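Local coordinates for protein alpha-amylase (Eisenia fetida, PDB 6M4K) that probably hydrolyses internal alpha-1,4-glucosidic linkages of starch-like polysaccharides as a calcium- and chloride-dependent, cold-active glycoside hydrolase of family 13, at residues A[124-129]-A[167-172]; A[149-154]-A[202-207]; A[54-57]-A[63-66]. All blocks are in the same frame, centred on the assembly; numbering follows the deposited sequence. Where two conformers were deposited one is given.

Interaction 1. Residues A[124-129]-A[167-172]; sequences DSLQYP and GLRDLD. With CA (calcium ion), chain B.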
loop_
_atom_site.group_PDB
_atom_site.type_symbol
_atom_site.label_atom_id
_atom_site.label_comp_id
_atom_site.label_asym_id
_atom_site.label_seq_id
_atom_site.Cartn_x
_atom_site.Cartn_y
_atom_site.Cartn_z
ATOM N N ASP A 124 24.121 16.502 12.619
ATOM C CA ASP A 124 24.726 16.924 13.877
ATOM C C ASP A 124 24.574 18.425 14.094
ATOM O O ASP A 124 24.356 18.874 15.226
ATOM C CB ASP A 124 26.202 16.528 13.909
ATOM C CG ASP A 124 26.414 15.028 13.752
ATOM O OD1 ASP A 124 25.494 14.248 14.070
ATOM O OD2 ASP A 124 27.517 14.622 13.334
ATOM N N SER A 125 24.696 19.218 13.034
ATOM C CA SER A 125 24.487 20.655 13.127
ATOM C C SER A 125 23.098 21.070 12.667
ATOM O O SER A 125 22.761 22.253 12.770
ATOM C CB SER A 125 25.551 21.411 12.325
ATOM O OG SER A 125 25.470 21.067 10.954
ATOM N N LEU A 126 22.282 20.116 12.182
ATOM C CA LEU A 126 20.931 20.401 11.686
ATOM C C LEU A 126 20.952 21.387 10.522
ATOM O O LEU A 126 20.109 22.280 10.429
ATOM C CB LEU A 126 19.995 20.880 12.800
ATOM C CG LEU A 126 19.167 19.864 13.581
ATOM C CD1 LEU A 126 19.983 18.642 13.919
ATOM C CD2 LEU A 126 18.626 20.503 14.845
ATOM N N GLN A 127 21.919 21.229 9.625
ATOM C CA GLN A 127 22.064 22.107 8.470
ATOM C C GLN A 127 21.707 21.351 7.197
ATOM O O GLN A 127 22.337 20.332 6.872
ATOM C CB GLN A 127 23.478 22.689 8.401
ATOM C CG GLN A 127 23.778 23.562 9.622
ATOM C CD GLN A 127 25.093 24.305 9.509
ATOM O OE1 GLN A 127 25.765 24.264 8.474
ATOM N NE2 GLN A 127 25.470 24.999 10.577
ATOM N N TYR A 128 20.691 21.853 6.484
ATOM C CA TYR A 128 20.216 21.265 5.230
ATOM C C TYR A 128 20.154 22.400 4.225
ATOM O O TYR A 128 19.082 22.963 3.968
ATOM C CB TYR A 128 18.864 20.575 5.429
ATOM C CG TYR A 128 18.962 19.457 6.426
ATOM C CD1 TYR A 128 18.841 19.705 7.789
ATOM C CD2 TYR A 128 19.221 18.152 6.013
ATOM C CE1 TYR A 128 18.959 18.701 8.713
ATOM C CE2 TYR A 128 19.337 17.131 6.933
ATOM C CZ TYR A 128 19.212 17.411 8.285
ATOM O OH TYR A 128 19.305 16.404 9.220
ATOM N N PRO A 129 21.302 22.783 3.652
ATOM C CA PRO A 129 21.345 23.988 2.810
ATOM C C PRO A 129 20.552 23.883 1.520
ATOM O O PRO A 129 20.296 24.918 0.895
ATOM C CB PRO A 129 22.843 24.169 2.526
ATOM C CG PRO A 129 23.530 23.452 3.646
ATOM C CD PRO A 129 22.651 22.270 3.949
ATOM N N GLY A 167 16.071 8.536 16.046
ATOM C CA GLY A 167 17.103 9.524 15.802
ATOM C C GLY A 167 16.899 10.418 14.595
ATOM O O GLY A 167 17.717 11.321 14.370
ATOM N N LEU A 168 15.849 10.204 13.805
ATOM C CA LEU A 168 15.584 11.077 12.671
ATOM C C LEU A 168 15.283 12.482 13.173
ATOM O O LEU A 168 14.389 12.680 13.996
ATOM C CB LEU A 168 14.391 10.529 11.890
ATOM C CG LEU A 168 14.621 9.154 11.266
ATOM C CD1 LEU A 168 13.266 8.544 10.896
ATOM C CD2 LEU A 168 15.521 9.247 10.053
ATOM N N ARG A 169 16.045 13.460 12.687
ATOM C CA ARG A 169 15.901 14.826 13.177
ATOM C C ARG A 169 14.504 15.347 12.853
ATOM O O ARG A 169 14.069 15.343 11.698
ATOM C CB ARG A 169 16.994 15.721 12.589
ATOM C CG ARG A 169 18.452 15.240 12.835
ATOM C CD ARG A 169 18.682 14.617 14.201
ATOM N NE ARG A 169 20.095 14.596 14.598
ATOM C CZ ARG A 169 20.683 13.589 15.232
ATOM N NH1 ARG A 169 20.018 12.478 15.525
ATOM N NH2 ARG A 169 21.961 13.690 15.579
ATOM N N ASP A 170 13.804 15.800 13.882
ATOM C CA ASP A 170 12.356 15.950 13.829
ATOM C C ASP A 170 11.990 17.391 13.499
ATOM O O ASP A 170 12.300 18.304 14.271
ATOM C CB ASP A 170 11.757 15.539 15.169
ATOM C CG ASP A 170 10.280 15.266 15.068
ATOM O OD1 ASP A 170 9.916 14.265 14.405
ATOM O OD2 ASP A 170 9.466 16.025 15.637
ATOM N N LEU A 171 11.317 17.598 12.370
ATOM C CA LEU A 171 10.977 18.953 11.948
ATOM C C LEU A 171 9.903 19.565 12.841
ATOM O O LEU A 171 9.017 18.879 13.354
ATOM C CB LEU A 171 10.517 18.964 10.491
ATOM C CG LEU A 171 11.661 18.840 9.482
ATOM C CD1 LEU A 171 11.124 18.447 8.102
ATOM C CD2 LEU A 171 12.478 20.133 9.424
ATOM N N ASP A 172 9.985 20.884 13.019
ATOM C CA ASP A 172 8.971 21.617 13.777
ATOM C C ASP A 172 7.826 21.969 12.835
ATOM O O ASP A 172 7.801 23.029 12.208
ATOM C CB ASP A 172 9.571 22.852 14.441
ATOM C CG ASP A 172 8.551 23.625 15.246
ATOM O OD1 ASP A 172 7.428 23.110 15.426
ATOM O OD2 ASP A 172 8.880 24.737 15.716
HETATM CA CA CA B . 7.483 14.785 14.680
HETATM O O HOH W 1 8.001 16.453 12.902
HETATM O O HOH W 2 8.161 12.716 16.047
HETATM O O HOH W 3 6.014 16.797 15.023
#
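Leu-126 and Arg-169 mark the nearest approach of two irregular backbones, their CA atoms 7.7 Å apart, so side chains alone span the gap. Arg-169 supplies most of the bridge. A bend at chi2 (-38°) turns its guanidinium back along its own loop, where NH1 donates to Gly-167 O at 2.8 Å (146°), in the carbonyl plane on a lone pair. Its NE reaches Gly-123 O, just before the other segment. The charge also faces Asp-124, but the salt bridge from OD1 to NH2 is long at 3.9 Å and the two planes are turned 45° apart; OD1 has a stronger partner in the backbone N of Gly-111. An arginine suits this place because its aliphatic part packs while its end bonds: in one of its two conformers, Leu-126 CD1 lies 3.9 Å from Arg-169 CG, at the edge of the guanidinium. Tyr-128 comes crosswise, its ring nearly perpendicular to the guanidinium, with its OH against Arg-169 CG and hydrogen-bonded to Thr-108 OG1. A leucine in place of Arg-169 would probably leave the carbonyls of Gly-167 and Gly-123 without this donor and Asp-124 without its distant countercharge. Next door, Asp-170 grips the calcium ion with OD1 and OD2, each at 2.5 Å, and Leu-171 O accepts from a calcium-bound water. In the fold, 124-129 follows strand 120-122, whereas 167-172 runs between helices 157-162 and 176-192; backbone bonds of Arg-169 to Met-107 and Thr-108 tie it to the chain leaving barrel strand 97-102.

Interaction 2. Residues A[149-154]-A[202-207]; sequences GEIHDY and CKHMWP. With CA (calcium ion), chain B.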
loop_
_atom_site.group_PDB
_atom_site.type_symbol
_atom_site.label_atom_id
_atom_site.label_comp_id
_atom_site.label_asym_id
_atom_site.label_seq_id
_atom_site.Cartn_x
_atom_site.Cartn_y
_atom_site.Cartn_z
ATOM N N GLY A 149 16.966 11.899 23.297
ATOM C CA GLY A 149 16.226 12.645 22.300
ATOM C C GLY A 149 15.307 11.815 21.431
ATOM O O GLY A 149 14.694 12.364 20.505
ATOM N N GLU A 150 15.189 10.519 21.692
ATOM C CA GLU A 150 14.368 9.650 20.866
ATOM C C GLU A 150 13.062 9.305 21.571
ATOM O O GLU A 150 12.842 9.631 22.739
ATOM C CB GLU A 150 15.150 8.394 20.472
ATOM C CG GLU A 150 16.449 8.743 19.745
ATOM C CD GLU A 150 17.159 7.546 19.145
ATOM O OE1 GLU A 150 16.586 6.435 19.145
ATOM O OE2 GLU A 150 18.301 7.724 18.668
ATOM N N ILE A 151 12.176 8.661 20.824
ATOM C CA ILE A 151 10.863 8.283 21.323
ATOM C C ILE A 151 10.993 6.957 22.050
ATOM O O ILE A 151 11.621 6.020 21.540
ATOM C CB ILE A 151 9.858 8.166 20.166
ATOM C CG1 ILE A 151 9.787 9.470 19.369
ATOM C CG2 ILE A 151 8.490 7.761 20.694
ATOM C CD1 ILE A 151 9.088 9.314 18.028
ATOM N N HIS A 152 10.397 6.872 23.230
ATOM C CA HIS A 152 10.342 5.615 23.967
ATOM C C HIS A 152 8.954 5.295 24.506
ATOM O O HIS A 152 8.556 4.126 24.495
ATOM C CB HIS A 152 11.379 5.612 25.105
ATOM C CG HIS A 152 12.773 5.908 24.648
ATOM N ND1 HIS A 152 13.540 4.993 23.958
ATOM C CD2 HIS A 152 13.533 7.023 24.765
ATOM C CE1 HIS A 152 14.716 5.529 23.680
ATOM N NE2 HIS A 152 14.737 6.760 24.160
ATOM N N ASP A 153 8.200 6.298 24.956
ATOM C CA ASP A 153 6.910 6.098 25.616
ATOM C C ASP A 153 5.797 6.429 24.626
ATOM O O ASP A 153 5.448 7.596 24.435
ATOM C CB ASP A 153 6.822 6.988 26.853
ATOM C CG ASP A 153 5.533 6.792 27.639
ATOM O OD1 ASP A 153 4.648 6.016 27.206
ATOM O OD2 ASP A 153 5.400 7.439 28.699
ATOM N N TYR A 154 5.196 5.391 24.041
ATOM C CA TYR A 154 4.099 5.588 23.100
ATOM C C TYR A 154 2.759 5.887 23.774
ATOM O O TYR A 154 1.750 6.017 23.076
ATOM C CB TYR A 154 4.020 4.426 22.095
ATOM C CG TYR A 154 5.073 4.548 21.008
ATOM C CD1 TYR A 154 6.382 4.136 21.228
ATOM C CD2 TYR A 154 4.766 5.118 19.779
ATOM C CE1 TYR A 154 7.355 4.268 20.245
ATOM C CE2 TYR A 154 5.730 5.252 18.788
ATOM C CZ TYR A 154 7.021 4.827 19.025
ATOM O OH TYR A 154 7.983 4.970 18.043
ATOM N N CYS A 202 2.900 9.728 9.848
ATOM C CA CYS A 202 1.945 10.723 10.333
ATOM C C CYS A 202 1.663 10.605 11.824
ATOM O O CYS A 202 1.276 11.605 12.440
ATOM C CB CYS A 202 0.641 10.673 9.534
ATOM S SG CYS A 202 0.754 11.464 7.928
ATOM N N LYS A 203 1.807 9.417 12.426
ATOM C CA LYS A 203 1.617 9.333 13.875
ATOM C C LYS A 203 2.593 10.226 14.624
ATOM O O LYS A 203 2.316 10.625 15.763
ATOM C CB LYS A 203 1.719 7.895 14.391
ATOM C CG LYS A 203 3.132 7.372 14.572
ATOM C CD LYS A 203 3.122 5.870 14.839
ATOM C CE LYS A 203 2.558 5.547 16.211
ATOM N NZ LYS A 203 2.574 4.061 16.453
ATOM N N HIS A 204 3.719 10.558 14.000
ATOM C CA HIS A 204 4.756 11.395 14.585
ATOM C C HIS A 204 4.557 12.874 14.294
ATOM O O HIS A 204 5.405 13.691 14.684
ATOM C CB HIS A 204 6.113 10.889 14.105
ATOM C CG HIS A 204 6.362 9.475 14.515
ATOM N ND1 HIS A 204 6.623 9.126 15.819
ATOM C CD2 HIS A 204 6.312 8.315 13.815
ATOM C CE1 HIS A 204 6.754 7.812 15.903
ATOM N NE2 HIS A 204 6.571 7.299 14.701
ATOM N N MET A 205 3.467 13.242 13.631
ATOM C CA MET A 205 3.136 14.636 13.401
ATOM C C MET A 205 1.824 14.977 14.091
ATOM O O MET A 205 0.987 14.110 14.351
ATOM C CB MET A 205 3.077 14.955 11.901
ATOM C CG MET A 205 4.457 14.860 11.251
ATOM S SD MET A 205 4.506 15.162 9.480
ATOM C CE MET A 205 3.698 13.690 8.852
ATOM N N TRP A 206 1.659 16.260 14.404
ATOM C CA TRP A 206 0.410 16.736 15.000
ATOM C C TRP A 206 -0.635 16.907 13.907
ATOM O O TRP A 206 -0.345 17.519 12.876
ATOM C CB TRP A 206 0.631 18.083 15.697
ATOM C CG TRP A 206 1.544 17.998 16.878
ATOM C CD1 TRP A 206 2.873 18.292 16.903
ATOM C CD2 TRP A 206 1.200 17.592 18.211
ATOM N NE1 TRP A 206 3.385 18.084 18.159
ATOM C CE2 TRP A 206 2.377 17.659 18.982
ATOM C CE3 TRP A 206 0.011 17.182 18.828
ATOM C CZ2 TRP A 206 2.407 17.317 20.333
ATOM C CZ3 TRP A 206 0.049 16.834 20.168
ATOM C CH2 TRP A 206 1.235 16.916 20.907
ATOM N N PRO A 207 -1.853 16.386 14.090
ATOM C CA PRO A 207 -2.908 16.626 13.092
ATOM C C PRO A 207 -3.093 18.095 12.746
ATOM O O PRO A 207 -3.353 18.421 11.585
ATOM C CB PRO A 207 -4.153 16.022 13.756
ATOM C CG PRO A 207 -3.600 14.917 14.608
ATOM C CD PRO A 207 -2.261 15.417 15.120
HETATM CA CA CA B . 7.483 14.785 14.680
HETATM O O HOH W 2 8.161 12.716 16.047
HETATM O O HOH W 3 6.014 16.797 15.023
HETATM O O HOH W 1 8.001 16.453 12.902
#
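Ile-151 pushes its CD1 against the imidazole of His-204, 3.3 Å from ND1, a close van der Waals contact, oblique to the ring. Tyr-154 meets the same ring differently: its OH lies in the imidazole plane at the edge, 3.8 Å from CE1, packing there without a hydrogen bond. Lys-203 then crosses the phenol at about a right angle, with CE 4.1 Å from CE2 at the rim of the ring.

What positions these groups is largely local. Lys-203 CG sits between its backbone N and carbonyl carbon (chi1 80°), which lays it 3.3 Å above one face of the His-204 ring, toward the rim, and a bend at chi3 carries the amine on to Ile-238 and into a salt bridge with Glu-243. Ile-151 CG2 lies over the rim of one face of the Tyr-154 ring, so the branched residue serves both rings. ND1 of His-204 has its polar partner in Val-160 of helix 157-162, which helps to fix the ring's rotation. Farther out, Glu-159 OE2 takes the backbone N-H groups of His-152 and Asp-153, shaping the 149-154 loop. In the partner segment, the 3-10 turn 202-204, closed by Met-205 N to Cys-202 O, presents the carbonyl of His-204 to the calcium ion at 2.4 Å. Trp-206 follows as N-cap of helix 207-214, with Pro-207 suited to its first turn.

Asn-105, Arg-161 O, both oxygens of Asp-170 and three waters bring the coordination to eight. The arrangement matches the calcium site familiar from animal alpha-amylases, where the excursion after the third barrel strand, called domain B in those relatives, is fastened to the loop following the fourth, here 196-199.

Interaction 3. Residues A[54-57]-A[63-66]; sequences RIVT and WWQR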
loop_
_atom_site.group_PDB
_atom_site.type_symbol
_atom_site.label_atom_id
_atom_site.label_comp_id
_atom_site.label_asym_id
_atom_site.label_seq_id
_atom_site.Cartn_x
_atom_site.Cartn_y
_atom_site.Cartn_z
ATOM N N ARG A 54 18.976 10.957 1.477
ATOM C CA ARG A 54 20.311 10.568 1.902
ATOM C C ARG A 54 20.848 9.468 0.997
ATOM O O ARG A 54 20.110 8.582 0.552
ATOM C CB ARG A 54 20.238 10.057 3.342
ATOM C CG ARG A 54 21.593 9.873 4.027
ATOM C CD ARG A 54 21.437 9.490 5.490
ATOM N NE ARG A 54 22.748 9.470 6.148
ATOM C CZ ARG A 54 22.943 9.734 7.437
ATOM N NH1 ARG A 54 21.928 10.042 8.227
ATOM N NH2 ARG A 54 24.176 9.714 7.939
ATOM N N ILE A 55 22.146 9.527 0.720
ATOM C CA ILE A 55 22.858 8.396 0.152
ATOM C C ILE A 55 23.627 7.754 1.296
ATOM O O ILE A 55 24.470 8.405 1.934
ATOM C CB ILE A 55 23.793 8.825 -0.990
ATOM C CG1 ILE A 55 22.989 9.397 -2.160
ATOM C CG2 ILE A 55 24.624 7.629 -1.459
ATOM C CD1 ILE A 55 22.010 8.408 -2.765
ATOM N N VAL A 56 23.314 6.493 1.578
ATOM C CA VAL A 56 23.949 5.732 2.645
ATOM C C VAL A 56 24.801 4.667 1.976
ATOM O O VAL A 56 24.300 3.871 1.174
ATOM C CB VAL A 56 22.908 5.097 3.575
ATOM C CG1 VAL A 56 23.581 4.169 4.573
ATOM C CG2 VAL A 56 22.096 6.179 4.292
ATOM N N THR A 57 26.089 4.655 2.304
ATOM C CA THR A 57 26.999 3.657 1.760
ATOM C C THR A 57 27.430 2.614 2.781
ATOM O O THR A 57 27.989 1.580 2.386
ATOM C CB THR A 57 28.224 4.324 1.113
ATOM O OG1 THR A 57 28.844 5.212 2.046
ATOM C CG2 THR A 57 27.817 5.125 -0.109
ATOM N N TRP A 63 17.330 0.349 1.231
ATOM C CA TRP A 63 16.065 0.973 0.834
ATOM C C TRP A 63 15.735 2.154 1.738
ATOM O O TRP A 63 15.196 3.163 1.268
ATOM C CB TRP A 63 14.910 -0.041 0.839
ATOM C CG TRP A 63 14.627 -0.581 2.183
ATOM C CD1 TRP A 63 15.201 -1.679 2.764
ATOM C CD2 TRP A 63 13.722 -0.041 3.158
ATOM N NE1 TRP A 63 14.711 -1.855 4.030
ATOM C CE2 TRP A 63 13.801 -0.864 4.301
ATOM C CE3 TRP A 63 12.860 1.063 3.178
ATOM C CZ2 TRP A 63 13.046 -0.627 5.449
ATOM C CZ3 TRP A 63 12.114 1.305 4.324
ATOM C CH2 TRP A 63 12.208 0.460 5.441
ATOM N N TRP A 64 16.094 2.073 3.015
ATOM C CA TRP A 64 15.627 3.074 3.967
ATOM C C TRP A 64 16.318 4.422 3.827
ATOM O O TRP A 64 15.878 5.392 4.456
ATOM C CB TRP A 64 15.645 2.552 5.402
ATOM C CG TRP A 64 16.872 1.833 5.848
ATOM C CD1 TRP A 64 16.984 0.484 6.050
ATOM C CD2 TRP A 64 18.134 2.402 6.221
ATOM N NE1 TRP A 64 18.236 0.179 6.513
ATOM C CE2 TRP A 64 18.967 1.331 6.623
ATOM C CE3 TRP A 64 18.638 3.704 6.263
ATOM C CZ2 TRP A 64 20.278 1.524 7.054
ATOM C CZ3 TRP A 64 19.963 3.892 6.685
ATOM C CH2 TRP A 64 20.754 2.800 7.081
ATOM N N GLN A 65 17.379 4.529 3.017
ATOM C CA GLN A 65 17.968 5.842 2.770
ATOM C C GLN A 65 16.943 6.807 2.177
ATOM O O GLN A 65 17.048 8.023 2.378
ATOM C CB GLN A 65 19.203 5.716 1.863
ATOM C CG GLN A 65 18.854 5.461 0.422
ATOM C CD GLN A 65 20.062 5.224 -0.476
ATOM O OE1 GLN A 65 21.219 5.318 -0.039
ATOM N NE2 GLN A 65 19.796 4.918 -1.739
ATOM N N ARG A 66 15.931 6.283 1.475
ATOM C CA ARG A 66 14.938 7.143 0.840
ATOM C C ARG A 66 13.961 7.754 1.831
ATOM O O ARG A 66 13.233 8.680 1.450
ATOM C CB ARG A 66 14.200 6.400 -0.276
ATOM C CG ARG A 66 15.147 6.008 -1.396
ATOM C CD ARG A 66 14.428 5.359 -2.545
ATOM N NE ARG A 66 13.678 6.327 -3.354
ATOM C CZ ARG A 66 13.280 6.073 -4.591
ATOM N NH1 ARG A 66 13.578 4.902 -5.145
ATOM N NH2 ARG A 66 12.614 6.977 -5.299
#
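Gln-65 and Val-56 slide past each other in opposite directions, and the amide end of the glutamine meets the backbone where the valine begins. Its OE1 accepts from Val-56 N at 2.9 Å, almost straight (176°), the donor tilted only slightly from the carbonyl plane. A first torsion of 75° tucks CG of Gln-65 over its own backbone, and the rest of the chain runs out straight to the amide. Glutamine thus supplies a polar tip on a slim stem: CB passes 3.8 Å from Val-56 CG2 and 3.3 Å from Arg-54 O. Ile-55 runs beside this amide, pointing the same way. Val-56 also stands crosswise to Trp-64, with CG2 3.9 Å from CZ3 and CG1 4.0 Å from CH2, so both methyls touch the six-membered ring on that side. Arg-54 extends elsewhere, to Gln-68 and Gly-110 O.

The contact closes a short turn within the long loop that joins barrel strand 44-47 to helix 81-93. Its second half is a 3-10 segment bearing the Trp-Trp pair, with Arg-66 paired to Glu-24. In related alpha-amylases this tryptophan pair borders the substrate cleft at the C-terminal end of the TIM barrel, which probably holds here too.

Interactions 1 and 2 share the calcium ion and its three waters: one contributes a carboxylate, the other a backbone carbonyl, and they touch where Gly-167 meets Glu-150. Their segments alternate along the chain, and the excursion after strand 97-102 and the loop after strand 196-199 meet at the metal. Interaction 2 is the buried one, made of rings and aliphatic groups with no hydrogen bond across it; interaction 1 is partly exposed, and there a long salt bridge accompanies the packing. Interaction 3 lies about 16 Å from interaction 1, centre to centre, and away from calcium. Partly buried and local in sequence, it alone has a hydrogen bond across its segments, holding one barrel loop to itself.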